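Local atomic coordinates of cytochrome C2 (Rhodospirillum rubrum, PDB entry 3C2C), a protein that probably carries electrons between membrane redox complexes as a soluble c-type cytochrome, using the iron of its bound haem. Residues A[50-55]-A[68-73]; A[33-36]-A[41-44]. One frame throughout, in Å; residues are numbered along the deposited sequence.

Contact 1 of 2, residues A[50-55]-A[68-73]. Unlike the reference sequence in segment 68-73: Asn73 (reference Asp). With HEM (protoporphyrin IX containing Fe), chain B.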
loop_
_atom_site.group_PDB
_atom_site.type_symbol
_atom_site.label_atom_id
_atom_site.label_comp_id
_atom_site.label_asym_id
_atom_site.label_seq_id
_atom_site.Cartn_x
_atom_site.Cartn_y
_atom_site.Cartn_z
ATOM N N GLU A 50 0.958 -1.397 14.717
ATOM C CA GLU A 50 2.253 -1.960 15.106
ATOM C C GLU A 50 2.703 -2.946 14.089
ATOM O O GLU A 50 3.882 -2.959 13.796
ATOM C CB GLU A 50 2.044 -2.691 16.414
ATOM C CG GLU A 50 3.455 -2.801 16.959
ATOM C CD GLU A 50 3.888 -3.541 18.271
ATOM O OE1 GLU A 50 5.177 -3.239 18.526
ATOM O OE2 GLU A 50 2.882 -4.024 18.828
ATOM N N SER A 51 1.786 -3.622 13.441
ATOM C CA SER A 51 2.064 -4.628 12.455
ATOM C C SER A 51 2.906 -4.145 11.274
ATOM O O SER A 51 3.769 -4.871 10.698
ATOM C CB SER A 51 0.807 -5.314 11.847
ATOM O OG SER A 51 0.081 -4.432 11.112
ATOM N N TYR A 52 2.862 -2.901 10.892
ATOM C CA TYR A 52 3.627 -2.281 9.770
ATOM C C TYR A 52 4.995 -1.930 10.271
ATOM O O TYR A 52 5.874 -2.206 9.419
ATOM C CB TYR A 52 2.984 -0.904 9.141
ATOM C CG TYR A 52 1.616 -1.322 8.412
ATOM C CD1 TYR A 52 1.541 -1.315 7.037
ATOM C CD2 TYR A 52 0.432 -1.581 9.189
ATOM C CE1 TYR A 52 0.357 -1.703 6.434
ATOM C CE2 TYR A 52 -0.737 -2.076 8.532
ATOM C CZ TYR A 52 -0.790 -2.052 7.145
ATOM O OH TYR A 52 -2.006 -2.310 6.536
ATOM N N THR A 53 5.110 -1.556 11.455
ATOM C CA THR A 53 6.426 -1.335 12.060
ATOM C C THR A 53 7.302 -2.611 12.161
ATOM O O THR A 53 8.544 -2.666 11.998
ATOM C CB THR A 53 5.915 -0.824 13.507
ATOM O OG1 THR A 53 5.733 0.612 13.192
ATOM C CG2 THR A 53 6.730 -1.184 14.677
ATOM N N GLU A 54 6.712 -3.738 12.332
ATOM C CA GLU A 54 7.196 -5.129 12.451
ATOM C C GLU A 54 7.344 -5.578 11.014
ATOM O O GLU A 54 8.531 -5.898 10.950
ATOM C CB GLU A 54 5.990 -6.023 12.990
ATOM C CG GLU A 54 5.853 -5.823 14.480
ATOM C CD GLU A 54 4.755 -6.609 15.181
ATOM O OE1 GLU A 54 3.604 -6.771 14.762
ATOM O OE2 GLU A 54 5.010 -7.219 16.286
ATOM N N MET A 55 6.657 -5.348 9.867
ATOM C CA MET A 55 7.069 -5.705 8.579
ATOM C C MET A 55 8.370 -4.905 8.355
ATOM O O MET A 55 9.319 -5.384 7.601
ATOM C CB MET A 55 5.996 -5.431 7.454
ATOM C CG MET A 55 4.785 -6.275 8.021
ATOM S SD MET A 55 3.637 -6.275 6.588
ATOM C CE MET A 55 3.448 -4.572 6.333
ATOM N N ALA A 68 1.086 -6.341 -4.620
ATOM C CA ALA A 68 0.046 -7.204 -5.278
ATOM C C ALA A 68 -0.605 -7.913 -4.166
ATOM O O ALA A 68 -1.815 -8.155 -4.310
ATOM C CB ALA A 68 0.433 -7.916 -6.519
ATOM N N ALA A 69 0.084 -8.772 -3.363
ATOM C CA ALA A 69 -0.544 -9.586 -2.307
ATOM C C ALA A 69 -1.259 -8.695 -1.272
ATOM O O ALA A 69 -2.330 -9.013 -0.746
ATOM C CB ALA A 69 0.663 -10.239 -1.730
ATOM N N TYR A 70 -0.568 -7.582 -0.905
ATOM C CA TYR A 70 -1.227 -6.660 0.071
ATOM C C TYR A 70 -2.593 -6.176 -0.336
ATOM O O TYR A 70 -3.513 -6.200 0.448
ATOM C CB TYR A 70 -0.246 -5.438 0.209
ATOM C CG TYR A 70 -0.804 -4.568 1.254
ATOM C CD1 TYR A 70 -0.899 -4.734 2.634
ATOM C CD2 TYR A 70 -1.162 -3.237 0.860
ATOM C CE1 TYR A 70 -1.394 -3.880 3.601
ATOM C CE2 TYR A 70 -1.671 -2.302 1.770
ATOM C CZ TYR A 70 -1.599 -2.544 3.143
ATOM O OH TYR A 70 -2.103 -1.565 3.958
ATOM N N VAL A 71 -2.561 -5.647 -1.578
ATOM C CA VAL A 71 -3.858 -4.827 -1.872
ATOM C C VAL A 71 -5.037 -5.845 -2.151
ATOM O O VAL A 71 -6.209 -5.428 -2.082
ATOM C CB VAL A 71 -3.779 -3.931 -3.149
ATOM C CG1 VAL A 71 -2.741 -2.883 -2.865
ATOM C CG2 VAL A 71 -3.596 -4.700 -4.501
ATOM N N LYS A 72 -4.662 -7.138 -2.171
ATOM C CA LYS A 72 -5.726 -8.140 -2.311
ATOM C C LYS A 72 -6.500 -8.408 -1.007
ATOM O O LYS A 72 -7.693 -8.787 -1.018
ATOM C CB LYS A 72 -5.383 -9.608 -2.851
ATOM C CG LYS A 72 -4.309 -9.633 -3.913
ATOM C CD LYS A 72 -4.191 -10.734 -5.105
ATOM C CE LYS A 72 -2.687 -10.586 -5.523
ATOM N NZ LYS A 72 -2.086 -11.036 -6.830
ATOM N N ASN A 73 -5.761 -8.121 0.072
ATOM C CA ASN A 73 -6.354 -8.533 1.434
ATOM C C ASN A 73 -5.357 -7.996 2.374
ATOM O O ASN A 73 -4.345 -8.703 2.838
ATOM C CB ASN A 73 -6.549 -10.045 1.494
ATOM C CG ASN A 73 -7.284 -10.438 2.768
ATOM O OD1 ASN A 73 -7.366 -9.658 3.726
ATOM N ND2 ASN A 73 -7.559 -11.705 2.739
HETATM C CHA HEM B . -1.955 1.909 4.224
HETATM C CHB HEM B . -2.286 1.376 -0.661
HETATM C CHC HEM B . -7.127 2.170 -0.326
HETATM C CHD HEM B . -6.716 3.135 4.371
HETATM C C1A HEM B . -1.729 1.622 2.862
HETATM C C2A HEM B . -0.451 1.174 2.348
HETATM C C3A HEM B . -0.507 1.146 1.023
HETATM C C4A HEM B . -1.909 1.341 0.631
HETATM C CMA HEM B . 0.636 0.626 0.045
HETATM C CAA HEM B . 0.837 0.962 3.270
HETATM C CBA HEM B . 1.924 2.097 3.236
HETATM C CGA HEM B . 3.044 1.890 4.191
HETATM O O1A HEM B . 3.341 0.686 4.621
HETATM O O2A HEM B . 3.763 2.888 4.361
HETATM C C1B HEM B . -3.650 1.725 -0.944
HETATM C C2B HEM B . -4.189 1.609 -2.258
HETATM C C3B HEM B . -5.516 1.797 -2.087
HETATM C C4B HEM B . -5.872 1.881 -0.738
HETATM C CMB HEM B . -3.330 1.532 -3.572
HETATM C CAB HEM B . -6.654 1.643 -3.215
HETATM C CBB HEM B . -6.474 0.639 -4.251
HETATM C C1C HEM B . -7.386 2.454 0.948
HETATM C C2C HEM B . -8.765 2.951 1.471
HETATM C C3C HEM B . -8.645 3.048 2.786
HETATM C C4C HEM B . -7.208 3.025 3.096
HETATM C CMC HEM B . -9.961 2.768 0.545
HETATM C CAC HEM B . -9.727 3.422 3.833
HETATM C CBC HEM B . -11.012 2.962 3.832
HETATM C C1D HEM B . -5.422 2.833 4.743
HETATM C C2D HEM B . -4.901 2.878 6.067
HETATM C C3D HEM B . -3.594 2.558 6.025
HETATM C C4D HEM B . -3.251 2.197 4.702
HETATM C CMD HEM B . -5.850 3.319 7.251
HETATM C CAD HEM B . -2.622 2.398 7.245
HETATM C CBD HEM B . -3.008 1.074 7.893
HETATM C CGD HEM B . -2.578 0.875 9.329
HETATM O O1D HEM B . -1.549 1.449 9.775
HETATM O O2D HEM B . -3.230 -0.028 10.017
HETATM N NA HEM B . -2.543 1.720 1.797
HETATM N NB HEM B . -4.719 1.788 -0.007
HETATM N NC HEM B . -6.528 2.516 1.998
HETATM N ND HEM B . -4.423 2.369 3.872
HETATM FE FE HEM B . -4.548 2.126 1.931
#
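In the haem pocket of this class I cytochrome c fold, Tyr52 of helix 50-57 meets Tyr70 of helix 64-72 by their phenol groups. The backbones stay far apart. Even the nearest CA atoms, those of Tyr52 and Tyr70, are 11.7 Å from each other. Only these two side chains bridge the gap, and both are buried beside the haem.

The link is a short hydrogen bond, with Tyr52 OH and Tyr70 OH 2.7 Å apart. Either hydroxyl could be the donor. Each hydroxyl lies at the edge of the other ring, near its plane, and the two side chains cross at about a right angle. There is no face-to-face stack. Some carbon contact backs up the bond: Tyr52 CE1 is 3.9 Å from Tyr70 CZ. Tyr70 reaches the meeting point because its CG is anti to the backbone N (chi1 -175°), which sends the ring out from its helix toward helix 50-57.

Tyr52 OH has a second partner, Ser89 OG, so two hydrogen bonds hold this buried oxygen. A phenylalanine in place of Tyr52 would probably leave both Tyr70 OH and Ser89 OG without this mate and the Tyr70 ring less firmly fixed. Tyr70 also packs on Met91, and its ring meets that of Trp62. Ser51 and Tyr52 both touch Val78 of helix 74-82.

Both tyrosines reach the haem. Tyr70 OH comes within 3.4 Å of HEM C1A, and Tyr70 CE2 within 3.7 Å of HEM C3A. Two carbons on opposite sides of the Tyr52 ring approach the two propionates: Tyr52 CD1 lies 3.6 Å from HEM O1A, and Tyr52 CE2 lies 3.6 Å from HEM O2D.

Contact 2 of 2, residues A[33-36]-A[41-44]; sequences FGVF and AHKD. With HEM (protoporphyrin IX containing Fe), chain B.
Lys43 and His42 reach from one arm of the long loop between helices 4-10 and 50-57 to Phe33 and Val35 on the other. Neither arm is regular helix or strand. Backbone nitrogens of this loop bind one haem propionate in this cytochrome c fold.

The polar contacts centre on the Lys43 ammonium group. Lys43 NZ gives a hydrogen bond of 2.7 Å to Phe33 O. It comes in the carbonyl plane, on a lone pair, with a C=O...N angle of 145°. The lysine chain bends at chi2 and chi4, which folds it back over its neighbour. As a result Lys43 NZ also bonds His42 NE2 at 3.1 Å, tilted 28° from the imidazole plane. Asn31 O is a third acceptor for the same nitrogen.

The apolar contact is a CH-pi interaction. Val35 CG2 lies over one face of the His42 ring, 3.8 Å from its centroid and nearest to CE1. Lys43 CG covers the opposite face, so the imidazole is sandwiched between two aliphatic groups.

Gly34 adds a backbone constraint. A side chain on it would probably press against Phe33 O, the carbonyl that receives the lysine.

The haem contacts come from the backbone of 41-44. Ala41 N bonds HEM O1A at 2.9 Å, and His42 N bonds HEM O2A of the same propionate. The place of O2A is less sure, because it sits too close to the histidine ring in the model.

His42 NE2 takes the bond from Lys43 NZ and also lies in a weak hydrogen bond with Asn31 O. Three acceptors can take up the N-H groups of Lys43 NZ; the carbonyl oxygens would probably ease its positive charge without neutralising it.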
loop_
_atom_site.group_PDB
_atom_site.type_symbol
_atom_site.label_atom_id
_atom_site.label_comp_id
_atom_site.label_asym_id
_atom_site.label_seq_id
_atom_site.Cartn_x
_atom_site.Cartn_y
_atom_site.Cartn_z
ATOM N N PHE A 33 2.750 8.944 -1.945
ATOM C CA PHE A 33 3.798 9.227 -3.023
ATOM C C PHE A 33 5.146 8.660 -2.471
ATOM O O PHE A 33 5.491 8.799 -1.320
ATOM C CB PHE A 33 4.028 10.773 -3.137
ATOM C CG PHE A 33 4.995 11.224 -4.253
ATOM C CD1 PHE A 33 4.473 11.381 -5.528
ATOM C CD2 PHE A 33 6.340 11.314 -3.916
ATOM C CE1 PHE A 33 5.270 11.573 -6.549
ATOM C CE2 PHE A 33 7.234 11.673 -5.011
ATOM C CZ PHE A 33 6.588 11.904 -6.225
ATOM N N GLY A 34 5.907 8.204 -3.489
ATOM C CA GLY A 34 7.151 7.532 -3.091
ATOM C C GLY A 34 7.030 6.003 -2.507
ATOM O O GLY A 34 8.022 5.713 -1.893
ATOM N N VAL A 35 5.931 5.366 -2.462
ATOM C CA VAL A 35 5.612 4.141 -1.704
ATOM C C VAL A 35 6.401 2.916 -2.420
ATOM O O VAL A 35 6.768 2.009 -1.853
ATOM C CB VAL A 35 4.176 3.792 -1.364
ATOM C CG1 VAL A 35 3.242 3.507 -2.511
ATOM C CG2 VAL A 35 3.985 2.838 -0.223
ATOM N N PHE A 36 6.493 3.063 -3.737
ATOM C CA PHE A 36 7.013 1.963 -4.524
ATOM C C PHE A 36 8.484 1.715 -4.055
ATOM O O PHE A 36 9.317 2.668 -4.262
ATOM C CB PHE A 36 6.845 1.972 -6.051
ATOM C CG PHE A 36 7.318 0.860 -6.941
ATOM C CD1 PHE A 36 6.523 -0.245 -6.964
ATOM C CD2 PHE A 36 8.557 0.968 -7.612
ATOM C CE1 PHE A 36 7.042 -1.455 -7.612
ATOM C CE2 PHE A 36 9.040 -0.131 -8.378
ATOM C CZ PHE A 36 8.219 -1.307 -8.237
ATOM N N ALA A 41 5.561 0.861 6.479
ATOM C CA ALA A 41 5.565 1.995 7.463
ATOM C C ALA A 41 6.451 3.198 6.964
ATOM O O ALA A 41 7.348 3.667 7.704
ATOM C CB ALA A 41 5.887 1.440 8.815
ATOM N N HIS A 42 6.313 3.551 5.657
ATOM C CA HIS A 42 7.329 4.407 5.062
ATOM C C HIS A 42 7.142 5.888 5.435
ATOM O O HIS A 42 8.152 6.617 5.238
ATOM C CB HIS A 42 7.356 4.192 3.564
ATOM C CG HIS A 42 6.161 4.868 2.920
ATOM N ND1 HIS A 42 4.817 4.390 3.216
ATOM C CD2 HIS A 42 5.954 5.927 2.112
ATOM C CE1 HIS A 42 3.983 5.205 2.435
ATOM N NE2 HIS A 42 4.695 6.130 1.777
ATOM N N LYS A 43 5.997 6.308 5.923
ATOM C CA LYS A 43 5.829 7.783 6.194
ATOM C C LYS A 43 6.092 7.981 7.675
ATOM O O LYS A 43 5.291 7.676 8.562
ATOM C CB LYS A 43 4.384 8.301 5.785
ATOM C CG LYS A 43 4.145 8.641 4.324
ATOM C CD LYS A 43 5.366 9.303 3.633
ATOM C CE LYS A 43 5.021 9.995 2.337
ATOM N NZ LYS A 43 4.635 9.162 1.195
ATOM N N ASP A 44 7.073 8.804 8.089
ATOM C CA ASP A 44 7.507 9.078 9.496
ATOM C C ASP A 44 6.417 9.870 10.318
ATOM O O ASP A 44 6.662 9.990 11.514
ATOM C CB ASP A 44 8.848 9.753 9.646
ATOM C CG ASP A 44 10.032 9.048 9.107
ATOM O OD1 ASP A 44 11.182 9.194 8.787
ATOM O OD2 ASP A 44 9.748 7.851 9.287
HETATM C CHA HEM B . -1.955 1.909 4.224
HETATM C CHB HEM B . -2.286 1.376 -0.661
HETATM C CHC HEM B . -7.127 2.170 -0.326
HETATM C CHD HEM B . -6.716 3.135 4.371
HETATM C C1A HEM B . -1.729 1.622 2.862
HETATM C C2A HEM B . -0.451 1.174 2.348
HETATM C C3A HEM B . -0.507 1.146 1.023
HETATM C C4A HEM B . -1.909 1.341 0.631
HETATM C CMA HEM B . 0.636 0.626 0.045
HETATM C CAA HEM B . 0.837 0.962 3.270
HETATM C CBA HEM B . 1.924 2.097 3.236
HETATM C CGA HEM B . 3.044 1.890 4.191
HETATM O O1A HEM B . 3.341 0.686 4.621
HETATM O O2A HEM B . 3.763 2.888 4.361
HETATM C C1B HEM B . -3.650 1.725 -0.944
HETATM C C2B HEM B . -4.189 1.609 -2.258
HETATM C C3B HEM B . -5.516 1.797 -2.087
HETATM C C4B HEM B . -5.872 1.881 -0.738
HETATM C CMB HEM B . -3.330 1.532 -3.572
HETATM C CAB HEM B . -6.654 1.643 -3.215
HETATM C CBB HEM B . -6.474 0.639 -4.251
HETATM C C1C HEM B . -7.386 2.454 0.948
HETATM C C2C HEM B . -8.765 2.951 1.471
HETATM C C3C HEM B . -8.645 3.048 2.786
HETATM C C4C HEM B . -7.208 3.025 3.096
HETATM C CMC HEM B . -9.961 2.768 0.545
HETATM C CAC HEM B . -9.727 3.422 3.833
HETATM C CBC HEM B . -11.012 2.962 3.832
HETATM C C1D HEM B . -5.422 2.833 4.743
HETATM C C2D HEM B . -4.901 2.878 6.067
HETATM C C3D HEM B . -3.594 2.558 6.025
HETATM C C4D HEM B . -3.251 2.197 4.702
HETATM C CMD HEM B . -5.850 3.319 7.251
HETATM C CAD HEM B . -2.622 2.398 7.245
HETATM C CBD HEM B . -3.008 1.074 7.893
HETATM C CGD HEM B . -2.578 0.875 9.329
HETATM O O1D HEM B . -1.549 1.449 9.775
HETATM O O2D HEM B . -3.230 -0.028 10.017
HETATM N NA HEM B . -2.543 1.720 1.797
HETATM N NB HEM B . -4.719 1.788 -0.007
HETATM N NC HEM B . -6.528 2.516 1.998
HETATM N ND HEM B . -4.423 2.369 3.872
HETATM FE FE HEM B . -4.548 2.126 1.931
#

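How the contacts relate
Contact 2 closes before contact 1 opens along the chain, and their centres lie 13 Å apart. They meet directly at Ala41: its CB packs 3.7 Å from Tyr52 O and 4.1 Å from Thr53 N. The haem joins them again. Contact 1 reaches both propionates and one face of the porphyrin, at its pyrrole ring A, while contact 2 holds one propionate through backbone nitrogens, so the propionate carrying O1A touches both. Trp62 is a further shared neighbour. Val35 touches it, and its NE1 is hydrogen-bonded to the haem. Together the two contacts build adjoining parts of the haem pocket, one between helices and one within a loop.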